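Local coordinates for protein RNA-directed RNA polymerase (PDB 3ZED) that catalyses RNA-templated synthesis of RNA from ribonucleoside triphosphates, as the VP1 polymerase of infectious pancreatic necrosis virus, at residues B[203-208]-B[338-343]; B[539-544]-B[566-571]; B[161-166]-B[312-317]. One frame throughout, in Å; residues are numbered along the deposited sequence.

Contact 1. Residues B[203-208]-B[338-343]; sequences QTLPIN and PVMNES. With K (potassium ion), chain L.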
loop_
_atom_site.group_PDB
_atom_site.type_symbol
_atom_site.label_atom_id
_atom_site.label_comp_id
_atom_site.label_asym_id
_atom_site.label_seq_id
_atom_site.Cartn_x
_atom_site.Cartn_y
_atom_site.Cartn_z
ATOM N N GLN B 203 -7.537 5.222 17.745
ATOM C CA GLN B 203 -8.515 4.145 17.756
ATOM C C GLN B 203 -8.492 3.298 16.463
ATOM O O GLN B 203 -8.489 2.065 16.564
ATOM C CB GLN B 203 -9.944 4.694 17.983
ATOM C CG GLN B 203 -10.132 5.558 19.243
ATOM C CD GLN B 203 -9.583 4.908 20.497
ATOM O OE1 GLN B 203 -9.764 3.700 20.739
ATOM N NE2 GLN B 203 -8.884 5.699 21.314
ATOM N N THR B 204 -8.535 3.944 15.262
ATOM C CA THR B 204 -8.617 3.258 13.953
ATOM C C THR B 204 -7.253 2.784 13.455
ATOM O O THR B 204 -7.196 1.856 12.647
ATOM C CB THR B 204 -9.274 4.164 12.920
ATOM O OG1 THR B 204 -8.373 5.244 12.640
ATOM C CG2 THR B 204 -10.622 4.714 13.399
ATOM N N LEU B 205 -6.170 3.421 13.905
ATOM C CA LEU B 205 -4.810 3.000 13.545
ATOM C C LEU B 205 -3.898 3.092 14.777
ATOM O O LEU B 205 -3.030 3.967 14.833
ATOM C CB LEU B 205 -4.233 3.783 12.347
ATOM C CG LEU B 205 -2.963 3.196 11.713
ATOM C CD1 LEU B 205 -3.278 2.092 10.724
ATOM C CD2 LEU B 205 -2.189 4.256 11.026
ATOM N N PRO B 206 -4.080 2.208 15.796
ATOM C CA PRO B 206 -3.199 2.269 16.980
ATOM C C PRO B 206 -1.751 1.963 16.605
ATOM O O PRO B 206 -1.486 1.036 15.820
ATOM C CB PRO B 206 -3.771 1.191 17.902
ATOM C CG PRO B 206 -4.514 0.249 17.003
ATOM C CD PRO B 206 -5.079 1.126 15.927
ATOM N N ILE B 207 -0.826 2.795 17.094
ATOM C CA ILE B 207 0.592 2.614 16.801
ATOM C C ILE B 207 1.415 2.587 18.082
ATOM O O ILE B 207 1.020 3.159 19.101
ATOM C CB ILE B 207 1.157 3.686 15.813
ATOM C CG1 ILE B 207 1.034 5.142 16.374
ATOM C CG2 ILE B 207 0.576 3.519 14.401
ATOM C CD1 ILE B 207 1.848 6.249 15.671
ATOM N N ASN B 208 2.581 1.947 18.008
ATOM C CA ASN B 208 3.571 1.970 19.074
ATOM C C ASN B 208 4.693 2.878 18.633
ATOM O O ASN B 208 4.725 3.294 17.470
ATOM C CB ASN B 208 4.096 0.565 19.375
ATOM C CG ASN B 208 3.145 -0.259 20.166
ATOM O OD1 ASN B 208 2.744 0.118 21.273
ATOM N ND2 ASN B 208 2.784 -1.411 19.624
ATOM N N PRO B 338 9.801 2.421 10.744
ATOM C CA PRO B 338 10.174 2.068 12.136
ATOM C C PRO B 338 8.963 2.075 13.085
ATOM O O PRO B 338 8.956 1.325 14.058
ATOM C CB PRO B 338 11.207 3.149 12.518
ATOM C CG PRO B 338 11.715 3.667 11.221
ATOM C CD PRO B 338 10.504 3.651 10.320
ATOM N N VAL B 339 7.919 2.877 12.768
ATOM C CA VAL B 339 6.677 2.936 13.552
ATOM C C VAL B 339 5.792 1.719 13.225
ATOM O O VAL B 339 5.326 1.029 14.140
ATOM C CB VAL B 339 5.904 4.265 13.325
ATOM C CG1 VAL B 339 4.504 4.219 13.947
ATOM C CG2 VAL B 339 6.692 5.469 13.843
ATOM N N MET B 340 5.541 1.477 11.919
ATOM C CA MET B 340 4.634 0.399 11.462
ATOM C C MET B 340 5.184 -1.006 11.750
ATOM O O MET B 340 4.385 -1.899 11.973
ATOM C CB MET B 340 4.250 0.565 9.989
ATOM C CG MET B 340 3.474 1.868 9.712
ATOM S SD MET B 340 2.192 2.359 10.910
ATOM C CE MET B 340 0.909 1.119 10.564
ATOM N N ASN B 341 6.519 -1.183 11.837
ATOM C CA ASN B 341 7.153 -2.473 12.188
ATOM C C ASN B 341 6.726 -2.929 13.576
ATOM O O ASN B 341 6.657 -4.126 13.852
ATOM C CB ASN B 341 8.678 -2.341 12.197
ATOM C CG ASN B 341 9.410 -2.356 10.877
ATOM O OD1 ASN B 341 8.840 -2.604 9.811
ATOM N ND2 ASN B 341 10.726 -2.089 10.940
ATOM N N GLU B 342 6.477 -1.948 14.469
ATOM C CA GLU B 342 6.119 -2.157 15.866
ATOM C C GLU B 342 4.624 -2.057 16.097
ATOM O O GLU B 342 4.186 -2.120 17.244
ATOM C CB GLU B 342 6.845 -1.099 16.718
ATOM C CG GLU B 342 8.353 -1.261 16.744
ATOM C CD GLU B 342 8.781 -2.601 17.305
ATOM O OE1 GLU B 342 8.506 -2.848 18.502
ATOM O OE2 GLU B 342 9.317 -3.432 16.533
ATOM N N SER B 343 3.832 -1.888 15.025
ATOM C CA SER B 343 2.399 -1.605 15.162
ATOM C C SER B 343 1.493 -2.548 14.360
ATOM O O SER B 343 0.524 -2.096 13.738
ATOM C CB SER B 343 2.126 -0.149 14.775
ATOM O OG SER B 343 3.015 0.715 15.462
HETATM K K K L . -9.407 2.395 23.129
HETATM O O HOH W 1 -1.073 0.324 13.101
HETATM O O HOH W 2 -9.297 -0.350 22.978
#
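Ile207 and Ser343 bring the two backbones closest, CA to CA 4.9 Å, where the chain leaving helix 194-204 passes the type I turn Met340-Ser343 at the end of helix 326-340. Ser343 joins the segments through its hydroxyl. Ser343 OG, anti to its own carbonyl carbon (chi1 -50°), accepts from Asn208 N at 2.9 Å, a nearly straight bond (169°). In turn Ser343 OG donates to Val339 O at 2.7 Å. That oxygen also takes Glu342 N, the two donors arriving from opposite faces of its carbonyl plane. The side chain of Asn208 adds a second bond across: Asn208 ND2 donates to Glu342 O at 2.9 Å, close to the C=O line and in the plane of the Asn208 amide. The Glu342 carboxylate turns elsewhere, to a salt bridge with Lys211. Apolar groups lie beside these bonds: Ile207 CD1 rests on Val339 CG1 at 3.8 Å, and Ile207 CG2 faces Met340 SD at 4.0 Å. A water bridges Pro206 O and Ser343 O. Back at the helix, Gln203 OE1 binds a potassium ion with Thr698, Ser701, Pro702 and Lys704. In this largely buried junction, the Ser343 hydroxyl is both donor and acceptor, so its proton direction is set and it ties Asn208 N to the turn.

Contact 2. Residues B[539-544]-B[566-571]; sequences GYLADG and IYSRQM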
loop_
_atom_site.group_PDB
_atom_site.type_symbol
_atom_site.label_atom_id
_atom_site.label_comp_id
_atom_site.label_asym_id
_atom_site.label_seq_id
_atom_site.Cartn_x
_atom_site.Cartn_y
_atom_site.Cartn_z
ATOM N N GLY B 539 -14.868 -35.093 2.592
ATOM C CA GLY B 539 -13.724 -34.393 2.038
ATOM C C GLY B 539 -12.915 -33.546 2.983
ATOM O O GLY B 539 -12.975 -33.714 4.202
ATOM N N TYR B 540 -12.109 -32.677 2.378
ATOM C CA TYR B 540 -11.163 -31.764 3.005
ATOM C C TYR B 540 -11.807 -30.970 4.129
ATOM O O TYR B 540 -12.879 -30.360 3.941
ATOM C CB TYR B 540 -10.626 -30.764 1.963
ATOM C CG TYR B 540 -9.643 -31.272 0.928
ATOM C CD1 TYR B 540 -8.453 -31.889 1.307
ATOM C CD2 TYR B 540 -9.812 -30.971 -0.423
ATOM C CE1 TYR B 540 -7.487 -32.251 0.361
ATOM C CE2 TYR B 540 -8.851 -31.317 -1.375
ATOM C CZ TYR B 540 -7.689 -31.951 -0.978
ATOM O OH TYR B 540 -6.772 -32.303 -1.931
ATOM N N LEU B 541 -11.161 -31.004 5.302
ATOM C CA LEU B 541 -11.540 -30.261 6.507
ATOM C C LEU B 541 -12.952 -30.624 6.978
ATOM O O LEU B 541 -13.562 -29.857 7.722
ATOM C CB LEU B 541 -11.402 -28.716 6.265
ATOM C CG LEU B 541 -9.982 -28.216 5.908
ATOM C CD1 LEU B 541 -9.960 -26.740 5.614
ATOM C CD2 LEU B 541 -8.968 -28.534 7.034
ATOM N N ALA B 542 -13.453 -31.804 6.551
ATOM C CA ALA B 542 -14.794 -32.315 6.849
ATOM C C ALA B 542 -14.607 -33.641 7.509
ATOM O O ALA B 542 -14.467 -33.671 8.725
ATOM C CB ALA B 542 -15.628 -32.421 5.560
ATOM N N ASP B 543 -14.442 -34.720 6.740
ATOM C CA ASP B 543 -14.103 -35.985 7.375
ATOM C C ASP B 543 -12.592 -36.183 7.278
ATOM O O ASP B 543 -12.093 -37.153 7.803
ATOM C CB ASP B 543 -14.905 -37.192 6.839
ATOM C CG ASP B 543 -14.648 -37.670 5.413
ATOM O OD1 ASP B 543 -13.963 -36.945 4.647
ATOM O OD2 ASP B 543 -15.167 -38.764 5.048
ATOM N N GLY B 544 -11.881 -35.277 6.611
ATOM C CA GLY B 544 -10.425 -35.367 6.521
ATOM C C GLY B 544 -9.824 -36.172 5.385
ATOM O O GLY B 544 -8.612 -36.428 5.399
ATOM N N ILE B 566 -15.685 -20.221 5.106
ATOM C CA ILE B 566 -16.341 -21.506 4.919
ATOM C C ILE B 566 -16.217 -22.213 6.276
ATOM O O ILE B 566 -15.203 -22.041 6.942
ATOM C CB ILE B 566 -15.645 -22.213 3.703
ATOM C CG1 ILE B 566 -16.384 -21.947 2.367
ATOM C CG2 ILE B 566 -15.215 -23.669 3.892
ATOM C CD1 ILE B 566 -17.776 -22.596 2.179
ATOM N N TYR B 567 -17.254 -22.932 6.715
ATOM C CA TYR B 567 -17.191 -23.642 7.995
ATOM C C TYR B 567 -16.604 -25.043 7.795
ATOM O O TYR B 567 -17.022 -25.753 6.883
ATOM C CB TYR B 567 -18.576 -23.730 8.655
ATOM C CG TYR B 567 -18.515 -24.266 10.063
ATOM C CD1 TYR B 567 -18.150 -23.443 11.128
ATOM C CD2 TYR B 567 -18.784 -25.607 10.332
ATOM C CE1 TYR B 567 -18.086 -23.934 12.431
ATOM C CE2 TYR B 567 -18.715 -26.111 11.635
ATOM C CZ TYR B 567 -18.340 -25.274 12.677
ATOM O OH TYR B 567 -18.258 -25.746 13.967
ATOM N N SER B 568 -15.631 -25.415 8.631
ATOM C CA SER B 568 -14.947 -26.716 8.658
ATOM C C SER B 568 -15.468 -27.570 9.818
ATOM O O SER B 568 -15.371 -27.157 10.971
ATOM C CB SER B 568 -13.434 -26.521 8.799
ATOM O OG SER B 568 -12.768 -27.720 9.168
ATOM N N ARG B 569 -16.014 -28.760 9.513
ATOM C CA ARG B 569 -16.493 -29.699 10.546
ATOM C C ARG B 569 -15.325 -30.337 11.309
ATOM O O ARG B 569 -15.452 -30.607 12.506
ATOM C CB ARG B 569 -17.357 -30.821 9.932
ATOM C CG ARG B 569 -18.759 -30.369 9.609
ATOM C CD ARG B 569 -19.657 -31.513 9.133
ATOM N NE ARG B 569 -20.864 -30.942 8.528
ATOM C CZ ARG B 569 -21.961 -30.612 9.201
ATOM N NH1 ARG B 569 -22.059 -30.880 10.504
ATOM N NH2 ARG B 569 -22.977 -30.027 8.575
ATOM N N GLN B 570 -14.209 -30.623 10.610
ATOM C CA GLN B 570 -13.034 -31.253 11.210
ATOM C C GLN B 570 -12.382 -30.344 12.244
ATOM O O GLN B 570 -12.020 -30.813 13.301
ATOM C CB GLN B 570 -11.989 -31.625 10.129
ATOM C CG GLN B 570 -10.789 -32.420 10.680
ATOM C CD GLN B 570 -9.780 -32.809 9.634
ATOM O OE1 GLN B 570 -9.713 -32.271 8.529
ATOM N NE2 GLN B 570 -8.955 -33.750 9.962
ATOM N N MET B 571 -12.228 -29.068 11.924
ATOM C CA MET B 571 -11.549 -28.096 12.766
ATOM C C MET B 571 -12.500 -27.324 13.667
ATOM O O MET B 571 -12.040 -26.716 14.636
ATOM C CB MET B 571 -10.738 -27.132 11.894
ATOM C CG MET B 571 -9.647 -27.834 11.113
ATOM S SD MET B 571 -8.526 -26.670 10.361
ATOM C CE MET B 571 -7.453 -26.293 11.780
#
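Leu541 O takes two bonds from the same short run of chain, one from Ser568 OG and one from Gln570 N, and it does so from a residue with left-handed backbone angles (phi 59°). The two approaches differ. Ser568 OG, 2.7 Å from Leu541 O, lies in the carbonyl plane on a lone pair, whereas Gln570 N, 3.1 Å from Leu541 O, sits well above that plane. Ser568 OG stands anti to its backbone N (chi1 165°) and also accepts from Met571 N at 3.1 Å, an ST motif that ties the residues just after the strand back to it. Gln570 stretches its chain out across Leu541, the two side chains meeting at about a right angle. Gln570 CB lies 3.4 Å from Leu541 C, and Gln570 OE1 is 3.4 Å from Leu541 CA while bonding to Asn677 ND2. On the apolar side, Leu541 CD2 touches Met571 SD at 3.8 Å. The loop is shaped from within by Gly539 O, which accepts from Ala542 N and Gly544 N on opposite faces of its plane. Outside the two segments, Leu541 packs on Trp622 and on Val681 of helix 677-683. Segment 566-571 is the end of strand 563-568 and the start of the turn to strand 573-578, a beta hairpin in a three-stranded antiparallel sheet of the thumb, with loop 539-544 docked on that turn.

Contact 3. Residues B[161-166]-B[312-317]; sequences SGSYSG and VDWDKK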
loop_
_atom_site.group_PDB
_atom_site.type_symbol
_atom_site.label_atom_id
_atom_site.label_comp_id
_atom_site.label_asym_id
_atom_site.label_seq_id
_atom_site.Cartn_x
_atom_site.Cartn_y
_atom_site.Cartn_z
ATOM N N SER B 161 -0.292 -5.418 -18.935
ATOM C CA SER B 161 0.040 -4.060 -18.520
ATOM C C SER B 161 -0.716 -2.986 -19.353
ATOM O O SER B 161 -0.244 -1.852 -19.494
ATOM C CB SER B 161 1.552 -3.857 -18.581
ATOM O OG SER B 161 2.086 -4.280 -19.826
ATOM N N GLY B 162 -1.904 -3.344 -19.844
ATOM C CA GLY B 162 -2.787 -2.435 -20.581
ATOM C C GLY B 162 -2.199 -1.708 -21.776
ATOM O O GLY B 162 -1.498 -2.306 -22.595
ATOM N N SER B 163 -2.500 -0.412 -21.887
ATOM C CA SER B 163 -2.072 0.418 -23.018
ATOM C C SER B 163 -1.873 1.866 -22.605
ATOM O O SER B 163 -2.217 2.229 -21.482
ATOM C CB SER B 163 -3.105 0.344 -24.146
ATOM O OG SER B 163 -4.354 0.913 -23.783
ATOM N N TYR B 164 -1.329 2.700 -23.516
ATOM C CA TYR B 164 -1.160 4.144 -23.284
ATOM C C TYR B 164 -2.542 4.804 -23.140
ATOM O O TYR B 164 -2.740 5.572 -22.212
ATOM C CB TYR B 164 -0.363 4.811 -24.417
ATOM C CG TYR B 164 1.142 4.675 -24.311
ATOM C CD1 TYR B 164 1.853 5.336 -23.310
ATOM C CD2 TYR B 164 1.864 3.957 -25.261
ATOM C CE1 TYR B 164 3.242 5.247 -23.234
ATOM C CE2 TYR B 164 3.253 3.868 -25.198
ATOM C CZ TYR B 164 3.938 4.523 -24.188
ATOM O OH TYR B 164 5.305 4.435 -24.148
ATOM N N SER B 165 -3.504 4.459 -24.032
ATOM C CA SER B 165 -4.878 4.970 -23.985
ATOM C C SER B 165 -5.522 4.631 -22.624
ATOM O O SER B 165 -6.148 5.498 -22.001
ATOM C CB SER B 165 -5.710 4.399 -25.129
ATOM O OG SER B 165 -5.419 5.032 -26.364
ATOM N N GLY B 166 -5.354 3.371 -22.190
ATOM C CA GLY B 166 -5.831 2.894 -20.895
ATOM C C GLY B 166 -5.299 3.758 -19.761
ATOM O O GLY B 166 -6.095 4.268 -18.962
ATOM N N VAL B 312 -12.788 -5.655 -23.231
ATOM C CA VAL B 312 -13.640 -4.599 -23.789
ATOM C C VAL B 312 -13.176 -3.189 -23.302
ATOM O O VAL B 312 -13.322 -2.230 -24.054
ATOM C CB VAL B 312 -15.143 -4.909 -23.500
ATOM C CG1 VAL B 312 -15.997 -3.653 -23.393
ATOM C CG2 VAL B 312 -15.710 -5.834 -24.577
ATOM N N ASP B 313 -12.560 -3.085 -22.111
ATOM C CA ASP B 313 -12.084 -1.803 -21.565
ATOM C C ASP B 313 -10.560 -1.712 -21.515
ATOM O O ASP B 313 -10.037 -0.857 -20.796
ATOM C CB ASP B 313 -12.659 -1.547 -20.156
ATOM C CG ASP B 313 -14.174 -1.629 -20.061
ATOM O OD1 ASP B 313 -14.859 -1.118 -20.978
ATOM O OD2 ASP B 313 -14.675 -2.222 -19.077
ATOM N N TRP B 314 -9.841 -2.543 -22.316
ATOM C CA TRP B 314 -8.371 -2.536 -22.382
ATOM C C TRP B 314 -7.790 -1.136 -22.606
ATOM O O TRP B 314 -6.799 -0.778 -21.964
ATOM C CB TRP B 314 -7.903 -3.451 -23.513
ATOM C CG TRP B 314 -6.424 -3.705 -23.530
ATOM C CD1 TRP B 314 -5.522 -3.219 -24.429
ATOM C CD2 TRP B 314 -5.690 -4.570 -22.651
ATOM N NE1 TRP B 314 -4.266 -3.698 -24.149
ATOM C CE2 TRP B 314 -4.340 -4.551 -23.076
ATOM C CE3 TRP B 314 -6.037 -5.339 -21.527
ATOM C CZ2 TRP B 314 -3.336 -5.297 -22.435
ATOM C CZ3 TRP B 314 -5.037 -6.055 -20.874
ATOM C CH2 TRP B 314 -3.703 -6.028 -21.324
ATOM N N ASP B 315 -8.386 -0.360 -23.532
ATOM C CA ASP B 315 -7.918 0.989 -23.858
ATOM C C ASP B 315 -8.674 2.084 -23.071
ATOM O O ASP B 315 -8.458 3.272 -23.318
ATOM C CB ASP B 315 -8.025 1.234 -25.380
ATOM C CG ASP B 315 -7.170 0.285 -26.209
ATOM O OD1 ASP B 315 -5.974 0.118 -25.879
ATOM O OD2 ASP B 315 -7.696 -0.292 -27.188
ATOM N N LYS B 316 -9.526 1.695 -22.119
ATOM C CA LYS B 316 -10.317 2.641 -21.320
ATOM C C LYS B 316 -9.788 2.747 -19.899
ATOM O O LYS B 316 -10.038 3.757 -19.239
ATOM C CB LYS B 316 -11.805 2.223 -21.279
ATOM C CG LYS B 316 -12.524 2.297 -22.617
ATOM C CD LYS B 316 -13.901 1.649 -22.537
ATOM C CE LYS B 316 -14.396 1.148 -23.881
ATOM N NZ LYS B 316 -15.606 0.298 -23.742
ATOM N N LYS B 317 -9.099 1.694 -19.407
ATOM C CA LYS B 317 -8.618 1.677 -18.037
ATOM C C LYS B 317 -7.392 0.775 -17.825
ATOM O O LYS B 317 -7.478 -0.447 -17.912
ATOM C CB LYS B 317 -9.758 1.238 -17.091
ATOM C CG LYS B 317 -9.398 1.179 -15.618
ATOM C CD LYS B 317 -10.378 0.272 -14.874
ATOM C CE LYS B 317 -9.881 -0.129 -13.507
ATOM N NZ LYS B 317 -10.832 -1.044 -12.822
HETATM O O HOH W 3 -1.649 -3.308 -24.960
#
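Trp314 reaches across to Gly162. From Trp314 CB the chain turns CG anti to the backbone N (chi1 -170°), which carries the indole toward the glycine. Beyond CG, the shared ring bond of CD2 and CE2 lies against Gly162 CA, with CE2 the nearer of the two. Further out, Trp314 CZ2 comes to 3.5 Å from Gly162 CA. At the far end Trp314 CH2 is 3.6 Å from Gly162 N. Gly162 CA thus sits over one face of the six-membered ring, offset toward its rim, in a CH-pi contact. NE1 donates to a water at the ring edge, in the plane of the indole, and that water donates in turn to Gly162 O. Phe35 meets the indole edge-to-face. Beside Gly162, Ser163 OG donates to Asp315 OD1 at 2.8 Å, using the anti lone pair of that oxygen, and accepts from Gly166 N at 3.1 Å. Ser163 is the N-cap of helix 164-179, so Asp315 accepts from the capping hydroxyl and holds it in place. Ser165 CB lies against Asp315, 3.5 Å from Asp315 O, its hydroxyl bonding to Asp40. The contact joins the connection between strand 157-160 and helix 164-179 to the loop between strands 299-310 and 320-323; strand 299-310 pairs antiparallel with both of the other strands.

Overall arrangement
Contacts 1 and 3 both lie in the palm part of the chain and interleave along it: 161-166, 203-208, 312-317, then 338-343. Between 312-317 and 338-343 the chain runs through strand 320-323 and helix 326-340, yet the two contacts sit on opposite sides of the chain's centre, their own centres about 37 Å apart. Contact 2 comes later and is local in sequence, within the thumb, its centre about 36 Å from that of contact 1 and about 43 Å from that of contact 3. No pair touches. The palm contacts therefore tie distant parts of the sequence together, whereas contact 2 fastens a loop to the hairpin of a nearby three-stranded sheet.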